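Local atomic coordinates of putative hemin storage protein (Bordetella bronchiseptica, PDB entry 6AU1), a protein that cleaves deacetylated poly-beta-1,6-N-acetylglucosamine, a biofilm polysaccharide, through the glycoside hydrolase domain that makes up this chain. Residues H138-I141 with S142-E146; V322-S326 with L327-N331. One frame throughout, in Å; residues are numbered along the deposited sequence.

Interaction 1 of 2, residues H138-I141 with S142-E146; sequences HRVI and SEIYE
Successive turns of helix 135-151 meet here, one of the helices outside the parallel strands of the glycoside hydrolase barrel, and Ser142 joins them by pairing with the carbonyl of His138. Ser142 OG donates to His138 O at 2.7 Å while Ser142 N donates to the same oxygen at 3.0 Å, so two bonds from one residue grip a single acceptor. The two donors come from opposite faces of the carbonyl plane, the hydroxyl tilted 33° out of it. This double acceptance by His138 O follows from the serine rotamer: OG lies beside its own backbone N (chi1 -64°), which folds it back on the preceding turn. The same hydroxyl is also bonded to His215 NE2 of helix 195-223, the helix packed against this face, where the rings of His215 and Phe212 meet that of His138.

The regular i to i+4 ladder of an alpha-helix continues through Glu143, Ile144 and Tyr145, the last with Tyr145 N at 3.1 Å from Ile141 O. On another face, Arg139 and Glu143 run alongside each other. Their ion pair is long, Arg139 NE to Glu143 OE2 measuring 4.0 Å. The carboxylate plane is turned 65° from the guanidinium. A water accepts from Arg139 NE at 2.7 Å and donates to Glu143 OE1, bridging the pair. Arg139 NH1 forms a salt bridge with Asp136 one turn earlier, and Glu143 OE1 is hydrogen-bonded to His67.

Val140 CG1 meets Ile144 CD1 at 4.0 Å, and Val140 also touches loop residues His67, Asn105 and Ala107. Facing helix 195-223, Ile141 CG2 lies 3.9 Å from Tyr145 CD1, the two side chains pointing the same way. At the edge of the tyrosine ring, near its plane, Ile141 O approaches CD1, while the phenol OH is bonded to Pro95 O.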
ATOM      1  N   HIS A 138       3.102  -4.325 -18.178  1.00 16.87           N
ATOM      2  CA  HIS A 138       1.833  -4.902 -17.727  1.00 19.23           C
ATOM      3  C   HIS A 138       1.979  -6.413 -17.504  1.00 16.70           C
ATOM      4  O   HIS A 138       1.570  -6.955 -16.460  1.00 19.91           O
ATOM      5  CB  HIS A 138       0.755  -4.592 -18.767  1.00 20.61           C
ATOM      6  CG  HIS A 138      -0.648  -4.839 -18.312  1.00 20.05           C
ATOM      7  ND1 HIS A 138      -1.204  -6.100 -18.263  1.00 21.22           N
ATOM      8  CD2 HIS A 138      -1.629  -3.977 -17.955  1.00 21.33           C
ATOM      9  CE1 HIS A 138      -2.460  -6.005 -17.857  1.00 19.82           C
ATOM     10  NE2 HIS A 138      -2.746  -4.728 -17.678  1.00 18.52           N
ATOM     11  N   ARG A 139       2.590  -7.090 -18.471  1.00 17.13           N
ATOM     12  CA  ARG A 139       2.752  -8.537 -18.391  1.00 18.68           C
ATOM     13  C   ARG A 139       3.733  -8.931 -17.293  1.00 19.86           C
ATOM     14  O   ARG A 139       3.495  -9.889 -16.558  1.00 20.05           O
ATOM     15  CB  ARG A 139       3.230  -9.114 -19.727  1.00 19.83           C
ATOM     16  CG  ARG A 139       3.315 -10.643 -19.729  1.00 22.75           C
ATOM     17  CD  ARG A 139       3.841 -11.167 -21.059  1.00 34.54           C
ATOM     18  NE  ARG A 139       5.253 -10.836 -21.246  1.00 49.17           N
ATOM     19  CZ  ARG A 139       5.703  -9.857 -22.026  1.00 56.15           C
ATOM     20  NH1 ARG A 139       4.851  -9.105 -22.715  1.00 53.36           N
ATOM     21  NH2 ARG A 139       7.008  -9.636 -22.122  1.00 59.46           N
ATOM     22  N   VAL A 140       4.842  -8.201 -17.191  1.00 18.38           N
ATOM     23  CA  VAL A 140       5.867  -8.549 -16.210  1.00 17.37           C
ATOM     24  C   VAL A 140       5.307  -8.400 -14.790  1.00 16.39           C
ATOM     25  O   VAL A 140       5.490  -9.296 -13.960  1.00 16.10           O
ATOM     26  CB  VAL A 140       7.142  -7.691 -16.385  1.00 18.19           C
ATOM     27  CG1 VAL A 140       8.038  -7.790 -15.144  1.00 19.06           C
ATOM     28  CG2 VAL A 140       7.894  -8.130 -17.633  1.00 18.56           C
ATOM     29  N   ILE A 141       4.597  -7.306 -14.521  1.00 13.72           N
ATOM     30  CA  ILE A 141       3.977  -7.133 -13.206  1.00 15.78           C
ATOM     31  C   ILE A 141       2.974  -8.257 -12.948  1.00 16.72           C
ATOM     32  O   ILE A 141       2.919  -8.830 -11.858  1.00 14.62           O
ATOM     33  CB  ILE A 141       3.276  -5.765 -13.081  1.00 14.36           C
ATOM     34  CG1 ILE A 141       4.315  -4.642 -13.160  1.00 15.59           C
ATOM     35  CG2 ILE A 141       2.518  -5.674 -11.766  1.00 14.65           C
ATOM     36  CD1 ILE A 141       3.688  -3.250 -13.370  1.00 15.50           C
ATOM     37  N   SER A 142       2.176  -8.564 -13.960  1.00 14.33           N
ATOM     38  CA  SER A 142       1.206  -9.652 -13.852  1.00 15.11           C
ATOM     39  C   SER A 142       1.874 -10.973 -13.473  1.00 19.38           C
ATOM     40  O   SER A 142       1.342 -11.749 -12.667  1.00 18.59           O
ATOM     41  CB  SER A 142       0.446  -9.795 -15.167  1.00 16.18           C
ATOM     42  OG  SER A 142      -0.316  -8.618 -15.415  1.00 17.19           O
ATOM     43  N   GLU A 143       3.044 -11.222 -14.049  1.00 15.50           N
ATOM     44  CA  GLU A 143       3.740 -12.480 -13.812  1.00 17.09           C
ATOM     45  C   GLU A 143       4.373 -12.514 -12.426  1.00 16.70           C
ATOM     46  O   GLU A 143       4.462 -13.575 -11.798  1.00 16.66           O
ATOM     47  CB  GLU A 143       4.784 -12.716 -14.903  1.00 18.17           C
ATOM     48  CG  GLU A 143       4.130 -13.141 -16.232  1.00 19.11           C
ATOM     49  CD  GLU A 143       5.100 -13.216 -17.388  1.00 26.54           C
ATOM     50  OE1 GLU A 143       6.282 -12.874 -17.201  1.00 29.64           O
ATOM     51  OE2 GLU A 143       4.673 -13.612 -18.494  1.00 23.74           O
ATOM     52  N   ILE A 144       4.801 -11.356 -11.941  1.00 14.47           N
ATOM     53  CA  ILE A 144       5.324 -11.277 -10.580  1.00 14.25           C
ATOM     54  C   ILE A 144       4.215 -11.615  -9.575  1.00 16.61           C
ATOM     55  O   ILE A 144       4.442 -12.365  -8.619  1.00 15.07           O
ATOM     56  CB  ILE A 144       5.938  -9.878 -10.297  1.00 14.35           C
ATOM     57  CG1 ILE A 144       7.203  -9.696 -11.150  1.00 13.90           C
ATOM     58  CG2 ILE A 144       6.280  -9.716  -8.808  1.00 16.20           C
ATOM     59  CD1 ILE A 144       7.750  -8.263 -11.139  1.00 14.95           C
ATOM     60  N   TYR A 145       3.014 -11.085  -9.806  1.00 15.26           N
ATOM     61  CA  TYR A 145       1.872 -11.408  -8.950  1.00 13.90           C
ATOM     62  C   TYR A 145       1.499 -12.882  -9.063  1.00 16.24           C
ATOM     63  O   TYR A 145       1.152 -13.513  -8.059  1.00 17.53           O
ATOM     64  CB  TYR A 145       0.672 -10.516  -9.292  1.00 15.36           C
ATOM     65  CG  TYR A 145       0.659  -9.211  -8.515  1.00 15.62           C
ATOM     66  CD1 TYR A 145       1.487  -8.150  -8.873  1.00 15.39           C
ATOM     67  CD2 TYR A 145      -0.186  -9.041  -7.427  1.00 15.43           C
ATOM     68  CE1 TYR A 145       1.473  -6.946  -8.149  1.00 13.35           C
ATOM     69  CE2 TYR A 145      -0.204  -7.859  -6.700  1.00 17.69           C
ATOM     70  CZ  TYR A 145       0.623  -6.819  -7.059  1.00 16.06           C
ATOM     71  OH  TYR A 145       0.580  -5.651  -6.315  1.00 15.43           O
ATOM     72  N   GLU A 146       1.581 -13.442 -10.269  1.00 16.09           N
ATOM     73  CA  GLU A 146       1.301 -14.864 -10.451  1.00 17.35           C
ATOM     74  C   GLU A 146       2.290 -15.704  -9.646  1.00 17.68           C
ATOM     75  O   GLU A 146       1.910 -16.680  -8.984  1.00 17.99           O
ATOM     76  CB  GLU A 146       1.364 -15.246 -11.929  1.00 17.61           C
ATOM     77  CG  GLU A 146       1.151 -16.726 -12.197  1.00 25.08           C
ATOM     78  CD  GLU A 146       1.123 -17.056 -13.689  1.00 34.35           C
ATOM     79  OE1 GLU A 146       1.693 -16.295 -14.488  1.00 31.20           O
ATOM     80  OE2 GLU A 146       0.521 -18.075 -14.066  1.00 48.34           O
TER
HETATM   81  O   HOH W   1       7.428 -11.537 -19.791  1.00 41.27           O

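Interaction 2 of 2, residues V322-S326 with L327-N331; sequences VQLRS and LGAIN
A Schellman motif ends helix 314-326 in this local contact, where the chain leaves the helix to enter strand 332-335 of the barrel, and Leu324 and Ala329 are its apolar pair. The evidence is two bonds back into the last turn, Ala329 N to Leu324 O at 2.9 Å and Gly328 N to Arg325 O at 3.1 Å, together with a positive phi of 84° at Gly328 between them. At these backbone angles a CB would press on the preceding carbonyl oxygen, which accounts for glycine here. Leu327 N is a second donor to Leu324 O, at 3.0 Å. It and Ala329 N come from opposite faces of the carbonyl and both stand well above its plane, Leu327 N by 64°.

The turn brings Ala329 CB to 4.1 Å from Leu324 CB. Leu324 continues inward onto Phe299 and Leu301 of strand 297-305, and Phe299 also touches Ala329, so the hydrophobic pair is packed against the barrel wall.

On the neighbouring face, Gln323 and Leu327 lie side by side, with Gln323 CG at 4.0 Å from Leu327 CD1. The amide end of the glutamine is held by Glu278 O of helix 277-290. Ser326 OG, placed between its own backbone N and carbonyl carbon (chi1 75°), turns back to donate to Gln323 O at 2.6 Å. The hydroxyl thus supplements the weak helical bond from Leu327 N to Gln323 O, while Leu324 O and Arg325 O are taken by amides of the returning chain.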
ATOM      1  N   VAL A 322      -8.409   5.731  20.447  1.00 18.52           N
ATOM      2  CA  VAL A 322      -9.581   6.064  21.252  1.00 20.64           C
ATOM      3  C   VAL A 322     -10.374   7.172  20.559  1.00 22.74           C
ATOM      4  O   VAL A 322     -11.611   7.148  20.546  1.00 22.15           O
ATOM      5  CB  VAL A 322      -9.189   6.484  22.696  1.00 22.69           C
ATOM      6  CG1 VAL A 322     -10.392   7.085  23.464  1.00 25.37           C
ATOM      7  CG2 VAL A 322      -8.615   5.282  23.448  1.00 22.91           C
ATOM      8  N   GLN A 323      -9.667   8.124  19.951  1.00 22.93           N
ATOM      9  CA  GLN A 323     -10.346   9.217  19.264  1.00 24.93           C
ATOM     10  C   GLN A 323     -11.172   8.671  18.101  1.00 20.09           C
ATOM     11  O   GLN A 323     -12.330   9.074  17.916  1.00 23.70           O
ATOM     12  CB  GLN A 323      -9.349  10.273  18.758  1.00 22.45           C
ATOM     13  CG  GLN A 323     -10.025  11.411  17.989  1.00 27.99           C
ATOM     14  CD  GLN A 323      -9.035  12.333  17.277  1.00 30.48           C
ATOM     15  OE1 GLN A 323      -7.893  11.958  17.016  1.00 34.55           O
ATOM     16  NE2 GLN A 323      -9.479  13.550  16.972  1.00 28.00           N
ATOM     17  N   LEU A 324     -10.567   7.779  17.316  1.00 20.24           N
ATOM     18  CA  LEU A 324     -11.270   7.109  16.215  1.00 19.82           C
ATOM     19  C   LEU A 324     -12.522   6.397  16.721  1.00 20.56           C
ATOM     20  O   LEU A 324     -13.609   6.568  16.164  1.00 22.36           O
ATOM     21  CB  LEU A 324     -10.358   6.107  15.500  1.00 16.74           C
ATOM     22  CG  LEU A 324      -9.179   6.668  14.702  1.00 18.44           C
ATOM     23  CD1 LEU A 324      -8.292   5.533  14.177  1.00 18.40           C
ATOM     24  CD2 LEU A 324      -9.651   7.577  13.563  1.00 23.66           C
ATOM     25  N   ARG A 325     -12.372   5.606  17.781  1.00 19.14           N
ATOM     26  CA  ARG A 325     -13.526   4.915  18.367  1.00 20.67           C
ATOM     27  C   ARG A 325     -14.643   5.891  18.746  1.00 23.55           C
ATOM     28  O   ARG A 325     -15.819   5.631  18.482  1.00 24.15           O
ATOM     29  CB  ARG A 325     -13.102   4.105  19.589  1.00 21.42           C
ATOM     30  CG  ARG A 325     -12.095   3.000  19.263  1.00 21.08           C
ATOM     31  CD  ARG A 325     -11.380   2.519  20.516  1.00 21.91           C
ATOM     32  NE  ARG A 325     -12.280   1.802  21.410  1.00 23.79           N
ATOM     33  CZ  ARG A 325     -12.483   0.495  21.346  1.00 24.84           C
ATOM     34  NH1 ARG A 325     -11.847  -0.213  20.426  1.00 23.96           N
ATOM     35  NH2 ARG A 325     -13.310  -0.097  22.194  1.00 28.80           N
ATOM     36  N   SER A 326     -14.277   7.020  19.349  1.00 23.64           N
ATOM     37  CA  SER A 326     -15.267   7.997  19.803  1.00 26.09           C
ATOM     38  C   SER A 326     -16.003   8.650  18.635  1.00 26.36           C
ATOM     39  O   SER A 326     -17.092   9.199  18.814  1.00 28.47           O
ATOM     40  CB  SER A 326     -14.609   9.086  20.650  1.00 29.69           C
ATOM     41  OG  SER A 326     -13.883   9.982  19.817  1.00 27.98           O
ATOM     42  N   LEU A 327     -15.404   8.599  17.450  1.00 24.62           N
ATOM     43  CA  LEU A 327     -15.994   9.199  16.257  1.00 28.10           C
ATOM     44  C   LEU A 327     -16.686   8.168  15.366  1.00 29.12           C
ATOM     45  O   LEU A 327     -17.173   8.503  14.288  1.00 35.76           O
ATOM     46  CB  LEU A 327     -14.921   9.931  15.449  1.00 28.36           C
ATOM     47  CG  LEU A 327     -14.247  11.115  16.146  1.00 30.63           C
ATOM     48  CD1 LEU A 327     -13.002  11.544  15.376  1.00 33.27           C
ATOM     49  CD2 LEU A 327     -15.219  12.285  16.314  1.00 35.06           C
ATOM     50  N   GLY A 328     -16.707   6.914  15.803  1.00 34.59           N
ATOM     51  CA  GLY A 328     -17.370   5.867  15.048  1.00 34.96           C
ATOM     52  C   GLY A 328     -16.532   5.246  13.949  1.00 29.56           C
ATOM     53  O   GLY A 328     -17.055   4.532  13.092  1.00 31.07           O
ATOM     54  N   ALA A 329     -15.231   5.520  13.964  1.00 26.79           N
ATOM     55  CA  ALA A 329     -14.307   4.903  13.031  1.00 25.56           C
ATOM     56  C   ALA A 329     -13.713   3.661  13.669  1.00 33.15           C
ATOM     57  O   ALA A 329     -12.665   3.728  14.312  1.00 33.93           O
ATOM     58  CB  ALA A 329     -13.209   5.878  12.631  1.00 25.98           C
ATOM     59  N   ILE A 330     -14.378   2.526  13.492  1.00 24.32           N
ATOM     60  CA  ILE A 330     -14.025   1.342  14.269  1.00 26.55           C
ATOM     61  C   ILE A 330     -13.000   0.422  13.606  1.00 28.80           C
ATOM     62  O   ILE A 330     -12.539  -0.530  14.238  1.00 24.36           O
ATOM     63  CB  ILE A 330     -15.284   0.519  14.608  1.00 31.13           C
ATOM     64  CG1 ILE A 330     -16.037   0.129  13.334  1.00 44.43           C
ATOM     65  CG2 ILE A 330     -16.201   1.319  15.529  1.00 39.75           C
ATOM     66  CD1 ILE A 330     -15.695  -1.240  12.783  1.00 50.23           C
ATOM     67  N   ASN A 331     -12.647   0.689  12.347  1.00 21.42           N
ATOM     68  CA  ASN A 331     -11.591  -0.072  11.691  1.00 19.99           C
ATOM     69  C   ASN A 331     -10.305   0.737  11.648  1.00 21.21           C
ATOM     70  O   ASN A 331     -10.306   1.863  11.157  1.00 19.63           O
ATOM     71  CB  ASN A 331     -11.993  -0.467  10.268  1.00 22.50           C
ATOM     72  CG  ASN A 331     -13.309  -1.201  10.215  1.00 32.84           C
ATOM     73  OD1 ASN A 331     -13.387  -2.384  10.552  1.00 25.25           O
ATOM     74  ND2 ASN A 331     -14.359  -0.508   9.778  1.00 33.76           N
TER

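In the fold
Interaction 1 precedes interaction 2 along the chain, and the two lie on opposite sides of its centre, their own centres 38 Å apart and their nearest atoms about 21 Å apart, without touching. Both belong to the single barrel of the glycoside hydrolase domain. The 138-146 stretch sits inside helix 135-151, which follows strand 89-94 and precedes strand 156-159 in the chain, and packs on helix 195-223; the 322-331 stretch leads from helix 314-326 into strand 332-335, which pairs with strands 8-12 and 297-305 where the sheet closes. One contact therefore concerns the middle of an outer helix, the other a helix-to-strand connection at the barrel's closing seam.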